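Local coordinates for basic helix-loop-helix, putative, expressed (Oryza sativa subsp. japonica, PDB 5LW0), which binds ADP-ribose through its macrodomain, one part of a longer plant protein that may link ADP-ribosylation to DNA interstrand crosslink repair, at residues Phe40-Thr45 with Asp57-Ala62; Ala64-Leu67 with Asn72-Leu75; Arg103-Val108 with Gly118-Asn123; Ala142-Ala147 with Thr186-Val191. All coordinates share one frame; numbering follows the deposited sequence. Where two conformers were deposited one is given.

Contact 1: Phe40-Thr45 with Asp57-Ala62; sequences FPSIST and DIIVDA. With AR6 ([(2R,3S,4R,5R)-5-(6-aminopurin-9-yl)-3,4-dihydroxy-oxolan-2-yl]methyl [hydroxy-[[(2R,3S,4R,5S)-3,4,5-trihydroxyoxolan-2-yl]methoxy]phosphoryl] hydrogen phosphate), chain C.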
loop_
_atom_site.group_PDB
_atom_site.type_symbol
_atom_site.label_atom_id
_atom_site.label_comp_id
_atom_site.label_asym_id
_atom_site.label_seq_id
_atom_site.Cartn_x
_atom_site.Cartn_y
_atom_site.Cartn_z
ATOM N N PHE A 40 1.657 -1.909 -3.565
ATOM C CA PHE A 40 0.925 -0.983 -2.758
ATOM C C PHE A 40 0.191 0.014 -3.621
ATOM O O PHE A 40 0.691 0.439 -4.685
ATOM C CB PHE A 40 1.843 -0.238 -1.738
ATOM C CG PHE A 40 2.872 0.600 -2.357
ATOM C CD1 PHE A 40 4.019 0.039 -2.835
ATOM C CD2 PHE A 40 2.743 2.020 -2.386
ATOM C CE1 PHE A 40 5.025 0.842 -3.394
ATOM C CE2 PHE A 40 3.738 2.831 -2.913
ATOM C CZ PHE A 40 4.899 2.243 -3.402
ATOM N N PRO A 41 -0.972 0.491 -3.141
ATOM C CA PRO A 41 -1.660 1.577 -3.799
ATOM C C PRO A 41 -1.236 2.930 -3.230
ATOM O O PRO A 41 -0.565 2.983 -2.177
ATOM C CB PRO A 41 -3.097 1.311 -3.401
ATOM C CG PRO A 41 -2.975 0.854 -2.003
ATOM C CD PRO A 41 -1.657 0.080 -1.924
ATOM N N SER A 42 -1.676 4.009 -3.872
ATOM C CA SER A 42 -1.374 5.335 -3.400
ATOM C C SER A 42 -2.240 5.658 -2.180
ATOM O O SER A 42 -3.436 5.893 -2.285
ATOM C CB SER A 42 -1.609 6.323 -4.481
ATOM O OG SER A 42 -1.404 7.664 -4.037
ATOM N N ILE A 43 -1.639 5.647 -1.039
ATOM C CA ILE A 43 -2.360 5.923 0.198
ATOM C C ILE A 43 -2.845 7.348 0.302
ATOM O O ILE A 43 -2.129 8.274 -0.070
ATOM C CB ILE A 43 -1.397 5.674 1.412
ATOM C CG1 ILE A 43 -0.807 4.252 1.383
ATOM C CG2 ILE A 43 -2.093 5.956 2.738
ATOM C CD1 ILE A 43 -1.833 3.124 1.348
ATOM N N SER A 44 -4.117 7.489 0.678
ATOM C CA SER A 44 -4.759 8.807 1.024
ATOM C C SER A 44 -5.219 9.624 -0.191
ATOM O O SER A 44 -5.816 10.648 -0.002
ATOM C CB SER A 44 -3.845 9.693 1.919
ATOM O OG SER A 44 -3.709 9.153 3.211
ATOM N N THR A 45 -4.936 9.188 -1.423
ATOM C CA THR A 45 -5.223 10.076 -2.562
ATOM C C THR A 45 -6.565 9.910 -3.254
ATOM O O THR A 45 -6.779 10.542 -4.247
ATOM C CB THR A 45 -4.128 10.033 -3.625
ATOM O OG1 THR A 45 -3.940 8.711 -4.074
ATOM C CG2 THR A 45 -2.847 10.530 -3.080
ATOM N N ASP A 57 5.469 13.275 -4.578
ATOM C CA ASP A 57 6.749 13.613 -4.065
ATOM C C ASP A 57 7.077 12.711 -2.871
ATOM O O ASP A 57 8.239 12.264 -2.687
ATOM C CB ASP A 57 6.764 15.071 -3.495
ATOM C CG ASP A 57 6.712 16.166 -4.568
ATOM O OD1 ASP A 57 7.013 15.926 -5.725
ATOM O OD2 ASP A 57 6.463 17.344 -4.156
ATOM N N ILE A 58 6.096 12.542 -1.993
ATOM C CA ILE A 58 6.300 11.763 -0.766
ATOM C C ILE A 58 6.560 10.266 -1.070
ATOM O O ILE A 58 7.468 9.667 -0.492
ATOM C CB ILE A 58 5.126 11.954 0.193
ATOM C CG1 ILE A 58 5.192 13.376 0.736
ATOM C CG2 ILE A 58 5.141 10.949 1.351
ATOM C CD1 ILE A 58 3.974 13.789 1.489
ATOM N N ILE A 59 5.798 9.719 -2.020
ATOM C CA ILE A 59 6.004 8.307 -2.437
ATOM C C ILE A 59 7.452 8.104 -2.883
ATOM O O ILE A 59 8.157 7.177 -2.442
ATOM C CB ILE A 59 5.038 7.891 -3.594
ATOM C CG1 ILE A 59 3.600 7.749 -3.089
ATOM C CG2 ILE A 59 5.453 6.530 -4.167
ATOM C CD1 ILE A 59 2.545 7.768 -4.157
ATOM N N VAL A 60 7.904 8.938 -3.790
ATOM C CA VAL A 60 9.221 8.773 -4.367
ATOM C C VAL A 60 10.332 8.984 -3.353
ATOM O O VAL A 60 11.322 8.250 -3.315
ATOM C CB VAL A 60 9.394 9.657 -5.624
ATOM C CG1 VAL A 60 10.801 9.736 -6.044
ATOM C CG2 VAL A 60 8.500 9.162 -6.770
ATOM N N ASP A 61 10.162 9.940 -2.456
ATOM C CA ASP A 61 11.137 10.090 -1.365
ATOM C C ASP A 61 11.158 8.928 -0.406
ATOM O O ASP A 61 12.220 8.494 0.008
ATOM C CB ASP A 61 10.905 11.389 -0.629
ATOM C CG ASP A 61 11.369 12.627 -1.458
ATOM O OD1 ASP A 61 12.144 12.484 -2.465
ATOM O OD2 ASP A 61 10.925 13.729 -1.156
ATOM N N ALA A 62 9.983 8.396 -0.046
ATOM C CA ALA A 62 9.913 7.247 0.892
ATOM C C ALA A 62 10.512 5.979 0.251
ATOM O O ALA A 62 11.188 5.191 0.902
ATOM C CB ALA A 62 8.461 6.963 1.300
HETATM N N1 AR6 C . -6.437 -1.975 -7.139
HETATM C C2 AR6 C . -5.487 -1.018 -7.176
HETATM N N3 AR6 C . -5.683 0.234 -6.810
HETATM C C4 AR6 C . -6.910 0.640 -6.357
HETATM C C5 AR6 C . -7.982 -0.300 -6.245
HETATM C C6 AR6 C . -7.695 -1.683 -6.663
HETATM N N6 AR6 C . -8.590 -2.639 -6.595
HETATM N N7 AR6 C . -9.102 0.405 -5.743
HETATM C C8 AR6 C . -8.684 1.672 -5.519
HETATM N N9 AR6 C . -7.358 1.824 -5.878
HETATM P PA AR6 C . -8.573 4.654 -1.472
HETATM P PB AR6 C . -7.551 6.407 0.709
HETATM C "C1'" AR6 C . -6.496 2.974 -5.706
HETATM O O1A AR6 C . -9.753 5.637 -1.621
HETATM O O1B AR6 C . -7.653 7.663 -0.121
HETATM C C1D AR6 C . -11.225 3.208 2.110
HETATM O O1D AR6 C . -12.442 2.657 1.654
HETATM C "C2'" AR6 C . -7.101 4.357 -5.911
HETATM O "O2'" AR6 C . -7.308 4.686 -7.319
HETATM O O2A AR6 C . -8.833 3.196 -1.430
HETATM O O2B AR6 C . -6.356 6.187 1.588
HETATM C C2D AR6 C . -11.102 2.975 3.645
HETATM O O2D AR6 C . -12.356 2.413 4.207
HETATM C "C3'" AR6 C . -6.103 5.217 -5.175
HETATM O "O3'" AR6 C . -4.971 5.574 -6.015
HETATM O O3A AR6 C . -7.689 5.049 -0.163
HETATM C C3D AR6 C . -10.773 4.324 4.221
HETATM O O3D AR6 C . -11.985 4.777 4.892
HETATM C "C4'" AR6 C . -5.628 4.314 -4.021
HETATM O "O4'" AR6 C . -6.087 3.013 -4.308
HETATM C C4D AR6 C . -10.443 5.220 3.004
HETATM O O4D AR6 C . -11.072 4.641 1.836
HETATM C "C5'" AR6 C . -6.149 4.728 -2.668
HETATM O "O5'" AR6 C . -7.559 5.022 -2.707
HETATM C C5D AR6 C . -8.961 5.321 2.658
HETATM O O5D AR6 C . -8.866 6.350 1.647
#
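Ser42 and Ile59 bring the backbones of Phe40-Thr45 and Asp57-Ala62 to 8.0 Å between CA atoms, their nearest approach, with no hydrogen bond crossing. Residues 57-62 are helical; residues 40-45 leave strand 37-40 and fold into a type II beta turn from Ser42 to Thr45, where Ser44 takes the positive phi of the third position (81°). Ile59 does the touching for the helix with two branches. Its CG2, anti to the backbone N, meets the edge of the Phe40 ring near the ring plane, 4.3 Å from CE2. Its CD1, at the end of the other branch, reaches Ser42 OG at 4.0 Å. Ser42 holds OG opposite its own N (chi1 176°), where it shares a 2.7 Å hydrogen bond with Thr45 OG1 and ties the two ends of the turn together. Pro41 to Thr45 form part of the wall of the macrodomain's ADP-ribose pocket: Ser44 N donates to O2B of the diphosphate at 2.7 Å, a bent bond of 135°, while Pro41 CB rests 3.6 Å from O4' of the adenine-side ribose. Val90 and Tyr219 also pack on Ile59. Van der Waals contacts, carbon to carbon at Phe40 and through the hydroxyl at Ser42, thus seat strand end and turn against helix 52-69, and the internally braced turn points a main-chain N-H at the diphosphate, which needs no cationic side chain here.

Contact 2: Ala64-Leu67 with Asn72-Leu75; sequences ADIL and NIRL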
loop_
_atom_site.group_PDB
_atom_site.type_symbol
_atom_site.label_atom_id
_atom_site.label_comp_id
_atom_site.label_asym_id
_atom_site.label_seq_id
_atom_site.Cartn_x
_atom_site.Cartn_y
_atom_site.Cartn_z
ATOM N N ALA A 64 12.795 5.953 -2.237
ATOM C CA ALA A 64 14.252 6.153 -2.338
ATOM C C ALA A 64 14.909 5.858 -0.987
ATOM O O ALA A 64 15.933 5.137 -0.932
ATOM C CB ALA A 64 14.556 7.558 -2.766
ATOM N N ASP A 65 14.308 6.366 0.095
ATOM C CA ASP A 65 14.855 6.167 1.444
ATOM C C ASP A 65 14.928 4.679 1.823
ATOM O O ASP A 65 15.957 4.232 2.310
ATOM C CB ASP A 65 14.072 6.949 2.477
ATOM C CG ASP A 65 14.333 8.502 2.409
ATOM O OD1 ASP A 65 15.263 8.926 1.700
ATOM O OD2 ASP A 65 13.556 9.272 3.047
ATOM N N ILE A 66 13.855 3.876 1.602
ATOM C CA ILE A 66 13.894 2.501 1.968
ATOM C C ILE A 66 14.890 1.678 1.067
ATOM O O ILE A 66 15.543 0.746 1.563
ATOM C CB ILE A 66 12.463 1.852 2.050
ATOM C CG1 ILE A 66 12.521 0.538 2.826
ATOM C CG2 ILE A 66 11.903 1.558 0.694
ATOM C CD1 ILE A 66 12.549 0.758 4.309
ATOM N N LEU A 67 14.947 1.991 -0.221
ATOM C CA LEU A 67 15.785 1.225 -1.134
ATOM C C LEU A 67 17.236 1.504 -0.855
ATOM O O LEU A 67 18.090 0.622 -1.132
ATOM C CB LEU A 67 15.488 1.582 -2.574
ATOM C CG LEU A 67 14.139 1.122 -3.109
ATOM C CD1 LEU A 67 13.962 1.585 -4.580
ATOM C CD2 LEU A 67 13.951 -0.349 -2.951
ATOM N N ASN A 72 17.464 -6.259 -1.844
ATOM C CA ASN A 72 16.779 -7.476 -2.209
ATOM C C ASN A 72 15.291 -7.370 -1.971
ATOM O O ASN A 72 14.654 -8.341 -1.675
ATOM C CB ASN A 72 17.355 -8.673 -1.428
ATOM C CG ASN A 72 18.879 -8.843 -1.624
ATOM O OD1 ASN A 72 19.630 -9.075 -0.657
ATOM N ND2 ASN A 72 19.340 -8.674 -2.858
ATOM N N ILE A 73 14.769 -6.153 -1.996
ATOM C CA ILE A 73 13.283 -5.969 -1.971
ATOM C C ILE A 73 12.890 -5.274 -3.227
ATOM O O ILE A 73 13.674 -4.569 -3.838
ATOM C CB ILE A 73 12.770 -5.172 -0.758
ATOM C CG1 ILE A 73 13.439 -3.776 -0.663
ATOM C CG2 ILE A 73 12.942 -5.976 0.510
ATOM C CD1 ILE A 73 12.729 -2.808 0.291
ATOM N N ARG A 74 11.634 -5.470 -3.609
ATOM C CA ARG A 74 11.092 -4.808 -4.764
ATOM C C ARG A 74 9.752 -4.200 -4.384
ATOM O O ARG A 74 8.965 -4.816 -3.675
ATOM C CB ARG A 74 10.923 -5.822 -5.919
ATOM C CG ARG A 74 10.473 -5.218 -7.210
ATOM C CD ARG A 74 10.533 -6.282 -8.354
ATOM N NE ARG A 74 9.585 -7.377 -8.135
ATOM C CZ ARG A 74 9.238 -8.255 -9.060
ATOM N NH1 ARG A 74 9.730 -8.103 -10.312
ATOM N NH2 ARG A 74 8.315 -9.201 -8.776
ATOM N N LEU A 75 9.519 -2.973 -4.853
ATOM C CA LEU A 75 8.327 -2.205 -4.496
ATOM C C LEU A 75 7.574 -1.836 -5.756
ATOM O O LEU A 75 8.154 -1.332 -6.684
ATOM C CB LEU A 75 8.742 -0.921 -3.768
ATOM C CG LEU A 75 9.609 -1.148 -2.513
ATOM C CD1 LEU A 75 10.118 0.198 -1.963
ATOM C CD2 LEU A 75 8.834 -1.851 -1.463
#
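Ile66 lays its CG2 methyl against CD1 of Leu75 at 3.5 Å, closer than carbons usually pack, the two side chains meeting at about a right angle. That methyl sits between the backbone N and the carbonyl carbon because CG1 swings away from N (chi1 -163°); CG1 in turn approaches CD1 of Ile73 at 4.2 Å. From the next helix position Leu67 enters with its CD2 branch, which touches two residues at once: Leu75 CD1 at 4.0 Å, the chains running past one another in opposite directions, and Ile73 CG1 at 4.2 Å, approached at a slant. This is the turn-back of a beta-alpha-beta crossover, in which helix 52-69 returns the chain from strand 37-40 to its parallel neighbour, strand 74-79; the end of the helix lies on the start of the strand that follows a few residues later and on the residue leading into it. Every touching atom is an aliphatic carbon, and no hydrogen bond links the two segments. Phe226 of helix 208-230 packs on both Ile73 and Leu75, and Phe104 of strand 104-108 meets Leu67 and Leu75. Arg103 adds a polar tie between the segments by bonding the carbonyl oxygens of Leu67 and Ile73 through its two terminal nitrogens.

Contact 3: Arg103-Val108 with Gly118-Asn123; sequences RFFTFV and GGLRCN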
loop_
_atom_site.group_PDB
_atom_site.type_symbol
_atom_site.label_atom_id
_atom_site.label_comp_id
_atom_site.label_asym_id
_atom_site.label_seq_id
_atom_site.Cartn_x
_atom_site.Cartn_y
_atom_site.Cartn_z
ATOM N N ARG A 103 14.045 -2.146 -8.899
ATOM C CA ARG A 103 13.663 -2.299 -7.505
ATOM C C ARG A 103 12.358 -1.553 -7.197
ATOM O O ARG A 103 11.738 -1.855 -6.216
ATOM C CB ARG A 103 14.785 -1.797 -6.614
ATOM C CG ARG A 103 16.101 -2.487 -6.934
ATOM C CD ARG A 103 17.130 -2.269 -5.885
ATOM N NE ARG A 103 16.631 -2.965 -4.784
ATOM C CZ ARG A 103 16.787 -2.616 -3.562
ATOM N NH1 ARG A 103 17.596 -1.555 -3.219
ATOM N NH2 ARG A 103 16.183 -3.337 -2.677
ATOM N N PHE A 104 12.024 -0.532 -7.995
ATOM C CA PHE A 104 10.706 0.139 -7.898
ATOM C C PHE A 104 10.174 0.392 -9.287
ATOM O O PHE A 104 10.908 0.893 -10.189
ATOM C CB PHE A 104 10.834 1.516 -7.203
ATOM C CG PHE A 104 9.587 2.339 -7.278
ATOM C CD1 PHE A 104 8.489 1.966 -6.527
ATOM C CD2 PHE A 104 9.459 3.339 -8.237
ATOM C CE1 PHE A 104 7.288 2.648 -6.657
ATOM C CE2 PHE A 104 8.255 4.014 -8.397
ATOM C CZ PHE A 104 7.165 3.648 -7.603
ATOM N N PHE A 105 8.897 0.116 -9.483
ATOM C CA PHE A 105 8.210 0.520 -10.660
ATOM C C PHE A 105 6.737 0.684 -10.414
ATOM O O PHE A 105 6.245 0.267 -9.377
ATOM C CB PHE A 105 8.506 -0.369 -11.865
ATOM C CG PHE A 105 8.288 -1.803 -11.649
ATOM C CD1 PHE A 105 7.028 -2.381 -11.813
ATOM C CD2 PHE A 105 9.350 -2.615 -11.312
ATOM C CE1 PHE A 105 6.848 -3.753 -11.688
ATOM C CE2 PHE A 105 9.176 -3.977 -11.141
ATOM C CZ PHE A 105 7.904 -4.549 -11.321
ATOM N N THR A 106 6.037 1.303 -11.368
ATOM C CA THR A 106 4.556 1.431 -11.280
ATOM C C THR A 106 3.933 0.345 -12.136
ATOM O O THR A 106 4.571 -0.167 -13.089
ATOM C CB THR A 106 4.072 2.785 -11.764
ATOM O OG1 THR A 106 4.330 2.948 -13.176
ATOM C CG2 THR A 106 4.683 3.941 -10.976
ATOM N N PHE A 107 2.679 0.022 -11.870
ATOM C CA PHE A 107 2.016 -1.066 -12.567
ATOM C C PHE A 107 0.538 -0.788 -12.568
ATOM O O PHE A 107 -0.031 -0.489 -11.549
ATOM C CB PHE A 107 2.326 -2.388 -11.878
ATOM C CG PHE A 107 1.936 -3.633 -12.669
ATOM C CD1 PHE A 107 2.742 -4.144 -13.617
ATOM C CD2 PHE A 107 0.744 -4.287 -12.367
ATOM C CE1 PHE A 107 2.387 -5.337 -14.270
ATOM C CE2 PHE A 107 0.396 -5.465 -12.989
ATOM C CZ PHE A 107 1.182 -5.929 -13.992
ATOM N N VAL A 108 -0.078 -0.936 -13.737
ATOM C CA VAL A 108 -1.541 -0.779 -13.867
ATOM C C VAL A 108 -2.237 -2.097 -13.618
ATOM O O VAL A 108 -1.959 -3.121 -14.280
ATOM C CB VAL A 108 -1.929 -0.302 -15.265
ATOM C CG1 VAL A 108 -3.467 -0.120 -15.356
ATOM C CG2 VAL A 108 -1.235 0.961 -15.606
ATOM N N GLY A 118 -2.808 -9.451 -14.003
ATOM C CA GLY A 118 -1.596 -8.738 -14.261
ATOM C C GLY A 118 -0.416 -9.555 -14.751
ATOM O O GLY A 118 0.498 -9.017 -15.324
ATOM N N GLY A 119 -0.376 -10.853 -14.422
ATOM C CA GLY A 119 0.755 -11.644 -14.753
ATOM C C GLY A 119 1.975 -11.381 -13.886
ATOM O O GLY A 119 3.090 -11.673 -14.271
ATOM N N LEU A 120 1.760 -10.749 -12.741
ATOM C CA LEU A 120 2.876 -10.354 -11.866
ATOM C C LEU A 120 2.612 -10.882 -10.490
ATOM O O LEU A 120 1.761 -10.342 -9.812
ATOM C CB LEU A 120 2.993 -8.838 -11.834
ATOM C CG LEU A 120 4.164 -8.199 -11.026
ATOM C CD1 LEU A 120 5.462 -8.325 -11.740
ATOM C CD2 LEU A 120 3.894 -6.720 -10.739
ATOM N N ARG A 121 3.368 -11.842 -10.025
ATOM C CA ARG A 121 3.068 -12.309 -8.636
ATOM C C ARG A 121 3.768 -11.482 -7.609
ATOM O O ARG A 121 5.002 -11.193 -7.695
ATOM C CB ARG A 121 3.235 -13.837 -8.334
ATOM C CG ARG A 121 2.686 -14.296 -6.893
ATOM C CD ARG A 121 3.099 -15.778 -6.537
ATOM N NE ARG A 121 2.959 -16.042 -5.073
ATOM C CZ ARG A 121 2.863 -17.248 -4.487
ATOM N NH1 ARG A 121 2.871 -18.356 -5.240
ATOM N NH2 ARG A 121 2.684 -17.347 -3.107
ATOM N N CYS A 122 2.946 -11.041 -6.705
ATOM C CA CYS A 122 3.380 -10.215 -5.524
ATOM C C CYS A 122 2.755 -10.838 -4.312
ATOM O O CYS A 122 1.546 -10.800 -4.137
ATOM C CB CYS A 122 2.993 -8.672 -5.567
ATOM S SG CYS A 122 3.404 -7.815 -7.119
ATOM N N ASN A 123 3.599 -11.290 -3.378
ATOM C CA ASN A 123 3.082 -12.041 -2.190
ATOM C C ASN A 123 2.555 -11.123 -1.090
ATOM O O ASN A 123 1.783 -11.541 -0.239
ATOM C CB ASN A 123 4.145 -12.944 -1.580
ATOM C CG ASN A 123 4.466 -14.157 -2.424
ATOM O OD1 ASN A 123 4.166 -14.220 -3.591
ATOM N ND2 ASN A 123 5.177 -15.089 -1.818
#
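Leu120 drops its CD2 methyl onto the Phe107 ring, 4.0 Å from the centroid and only 8° off the ring normal, a CH-pi contact almost over the middle of the face. With CG anti to the backbone N (chi1 -177°), Leu120 extends from its loop to bring that methyl across, and the same CD2 touches the edge of the Phe105 ring at CE1, 4.3 Å away. Gly118 meets Phe107 at the rim: its carbonyl O lies 3.4 Å from CZ, near the ring plane, and a beta carbon on Gly118 would stand only 3.0 Å from CE2, leaving no room for a side chain. The loose side is at Gly119, exposed and with a positive phi; the chain turns back in at Cys122 and Asn123, toward strand 124-128. Arg121 takes no part in the packing; its NE donates to Asn123 OD1 at 2.6 Å, tilted out of the carbonyl plane. A serine in place of Phe107 would probably leave the Leu120 methyl without the aromatic face beneath it and open a gap beside Gly118. Near the surface, an outermost strand of the mixed macrodomain sheet, 104-108, thus holds this loop by CH-pi and van der Waals contact, with no hydrogen bond between the two segments.

Contact 4: Ala142-Ala147 with Thr186-Val191; sequences AAIYNA and THIIHV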
loop_
_atom_site.group_PDB
_atom_site.type_symbol
_atom_site.label_atom_id
_atom_site.label_comp_id
_atom_site.label_asym_id
_atom_site.label_seq_id
_atom_site.Cartn_x
_atom_site.Cartn_y
_atom_site.Cartn_z
ATOM N N ALA A 142 -12.302 -1.984 0.372
ATOM C CA ALA A 142 -13.423 -2.870 -0.004
ATOM C C ALA A 142 -13.009 -3.988 -0.903
ATOM O O ALA A 142 -13.408 -5.130 -0.716
ATOM C CB ALA A 142 -14.519 -2.045 -0.645
ATOM N N ALA A 143 -12.172 -3.660 -1.883
ATOM C CA ALA A 143 -11.724 -4.643 -2.836
ATOM C C ALA A 143 -10.918 -5.752 -2.196
ATOM O O ALA A 143 -11.083 -6.898 -2.534
ATOM C CB ALA A 143 -10.905 -3.947 -3.933
ATOM N N ILE A 144 -9.974 -5.383 -1.284
ATOM C CA ILE A 144 -9.164 -6.338 -0.651
ATOM C C ILE A 144 -9.985 -7.270 0.244
ATOM O O ILE A 144 -9.800 -8.473 0.209
ATOM C CB ILE A 144 -7.955 -5.666 0.099
ATOM C CG1 ILE A 144 -6.960 -5.177 -0.972
ATOM C CG2 ILE A 144 -7.322 -6.654 1.026
ATOM C CD1 ILE A 144 -5.861 -4.287 -0.442
ATOM N N TYR A 145 -10.849 -6.704 1.071
ATOM C CA TYR A 145 -11.639 -7.540 1.985
ATOM C C TYR A 145 -12.589 -8.463 1.173
ATOM O O TYR A 145 -12.769 -9.604 1.545
ATOM C CB TYR A 145 -12.409 -6.673 2.997
ATOM C CG TYR A 145 -11.668 -6.423 4.228
ATOM C CD1 TYR A 145 -11.576 -7.397 5.177
ATOM C CD2 TYR A 145 -11.041 -5.181 4.477
ATOM C CE1 TYR A 145 -10.896 -7.180 6.379
ATOM C CE2 TYR A 145 -10.334 -4.964 5.667
ATOM C CZ TYR A 145 -10.280 -5.982 6.613
ATOM O OH TYR A 145 -9.549 -5.835 7.785
ATOM N N ASN A 146 -13.142 -7.953 0.073
ATOM C CA ASN A 146 -14.023 -8.777 -0.814
ATOM C C ASN A 146 -13.286 -9.897 -1.438
ATOM O O ASN A 146 -13.752 -11.006 -1.450
ATOM C CB ASN A 146 -14.681 -7.924 -1.853
ATOM C CG ASN A 146 -15.811 -7.099 -1.284
ATOM O OD1 ASN A 146 -16.308 -7.385 -0.199
ATOM N ND2 ASN A 146 -16.224 -6.078 -2.012
ATOM N N ALA A 147 -12.029 -9.652 -1.833
ATOM C CA ALA A 147 -11.249 -10.701 -2.451
ATOM C C ALA A 147 -10.738 -11.695 -1.456
ATOM O O ALA A 147 -10.665 -12.873 -1.730
ATOM C CB ALA A 147 -10.090 -10.113 -3.243
ATOM N N THR A 186 0.357 -13.758 0.659
ATOM C CA THR A 186 0.630 -14.377 1.958
ATOM C C THR A 186 0.450 -13.386 3.144
ATOM O O THR A 186 0.299 -13.811 4.282
ATOM C CB THR A 186 2.055 -14.933 2.020
ATOM O OG1 THR A 186 3.000 -13.864 1.854
ATOM C CG2 THR A 186 2.295 -16.016 1.003
ATOM N N HIS A 187 0.454 -12.071 2.853
ATOM C CA HIS A 187 0.330 -11.052 3.885
ATOM C C HIS A 187 -0.310 -9.831 3.317
ATOM O O HIS A 187 -0.083 -9.488 2.156
ATOM C CB HIS A 187 1.740 -10.621 4.418
ATOM C CG HIS A 187 2.488 -11.697 5.129
ATOM N ND1 HIS A 187 3.197 -12.673 4.466
ATOM C CD2 HIS A 187 2.703 -11.907 6.443
ATOM C CE1 HIS A 187 3.746 -13.481 5.336
ATOM N NE2 HIS A 187 3.518 -13.005 6.541
ATOM N N ILE A 188 -1.108 -9.188 4.147
ATOM C CA ILE A 188 -1.670 -7.890 3.841
ATOM C C ILE A 188 -1.198 -6.922 4.908
ATOM O O ILE A 188 -1.259 -7.231 6.077
ATOM C CB ILE A 188 -3.215 -7.975 3.824
ATOM C CG1 ILE A 188 -3.635 -8.849 2.580
ATOM C CG2 ILE A 188 -3.831 -6.591 3.814
ATOM C CD1 ILE A 188 -5.045 -9.216 2.569
ATOM N N ILE A 189 -0.736 -5.770 4.502
ATOM C CA ILE A 189 -0.357 -4.753 5.441
ATOM C C ILE A 189 -1.360 -3.633 5.360
ATOM O O ILE A 189 -1.380 -2.898 4.378
ATOM C CB ILE A 189 1.105 -4.218 5.174
ATOM C CG1 ILE A 189 2.097 -5.368 5.125
ATOM C CG2 ILE A 189 1.439 -3.186 6.227
ATOM C CD1 ILE A 189 3.513 -4.963 4.708
ATOM N N HIS A 190 -2.177 -3.470 6.425
ATOM C CA HIS A 190 -3.108 -2.383 6.512
ATOM C C HIS A 190 -2.328 -1.117 6.874
ATOM O O HIS A 190 -1.618 -1.113 7.861
ATOM C CB HIS A 190 -4.116 -2.634 7.605
ATOM C CG HIS A 190 -4.939 -3.871 7.415
ATOM N ND1 HIS A 190 -5.833 -4.019 6.379
ATOM C CD2 HIS A 190 -5.075 -4.964 8.183
ATOM C CE1 HIS A 190 -6.483 -5.169 6.519
ATOM N NE2 HIS A 190 -6.020 -5.776 7.591
ATOM N N VAL A 191 -2.579 -0.021 6.162
ATOM C CA VAL A 191 -1.907 1.260 6.377
ATOM C C VAL A 191 -2.965 2.342 6.538
ATOM O O VAL A 191 -3.945 2.354 5.750
ATOM C CB VAL A 191 -1.089 1.644 5.146
ATOM C CG1 VAL A 191 -0.309 2.880 5.474
ATOM C CG2 VAL A 191 -0.185 0.516 4.721
#
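Both ring nitrogens of His190 are gripped, NE2 by Thr156 OG1 and ND1 by Asn127 ND2, and these two hydrogen bonds fix the rotation of the imidazole that Tyr145 meets. CE1, the carbon between the nitrogens, is where the phenol arrives: Tyr145 OH lies 3.4 Å from His190 CE1. The two ring planes are nearly parallel, 12° apart, but shifted until little of one lies over the other, with centroids 5.8 Å apart. Tyr145 gets there with chi1 at -91°, turned off the usual staggered position. On one face of the imidazole, off-centre, sits Ile188 CG2, 4.0 Å above the plane, so strand neighbours two residues apart support each other. Here helix 139-148 packs on strand 187-192 of the mixed sheet, while Ile189 and Val191 face helix 208-230 across that sheet, the three-layer alpha/beta/alpha sandwich of a macrodomain. Ile144 makes the aliphatic part: its CG2 touches CD1 of Ile188 at 3.8 Å, the two chains lying alongside in reverse sense, with Leu152 of helix 150-159 packed against both. An alanine at Tyr145 is likely to leave His190 CE1 without the phenol oxygen beside it and open a gap by Leu152 and Pro135. Just ahead of the strand Thr186 OG1 shares a 2.9 Å hydrogen bond with His187 ND1. The helix also borders the ligand pocket: Ala143 touches ADP-ribose, and the side chain of Ile144 is about 6 Å from it.

How the contacts relate
From the N terminus the four contacts follow in series, none nested or crossing. Contact 1 closes the pocket loop between strand 37-40 and helix 52-69; contact 2 closes the short return from that same helix to strand 74-79, and the two meet where Phe40 CE1 packs on Leu75 CB at 4.1 Å. Contact 3 closes the loop after edge strand 104-108 and is joined to contact 2 through a backbone hydrogen bond of Leu75 with Arg103, just ahead of that strand. Contact 4 spans the longest interval, bringing helix 139-148 to strand 187-192; Asn123 and Thr186 link it to contact 3. Contacts 2 and 4 lie on opposite sides of the chain's centre, about 21 Å apart between centres, yet reach one sheet.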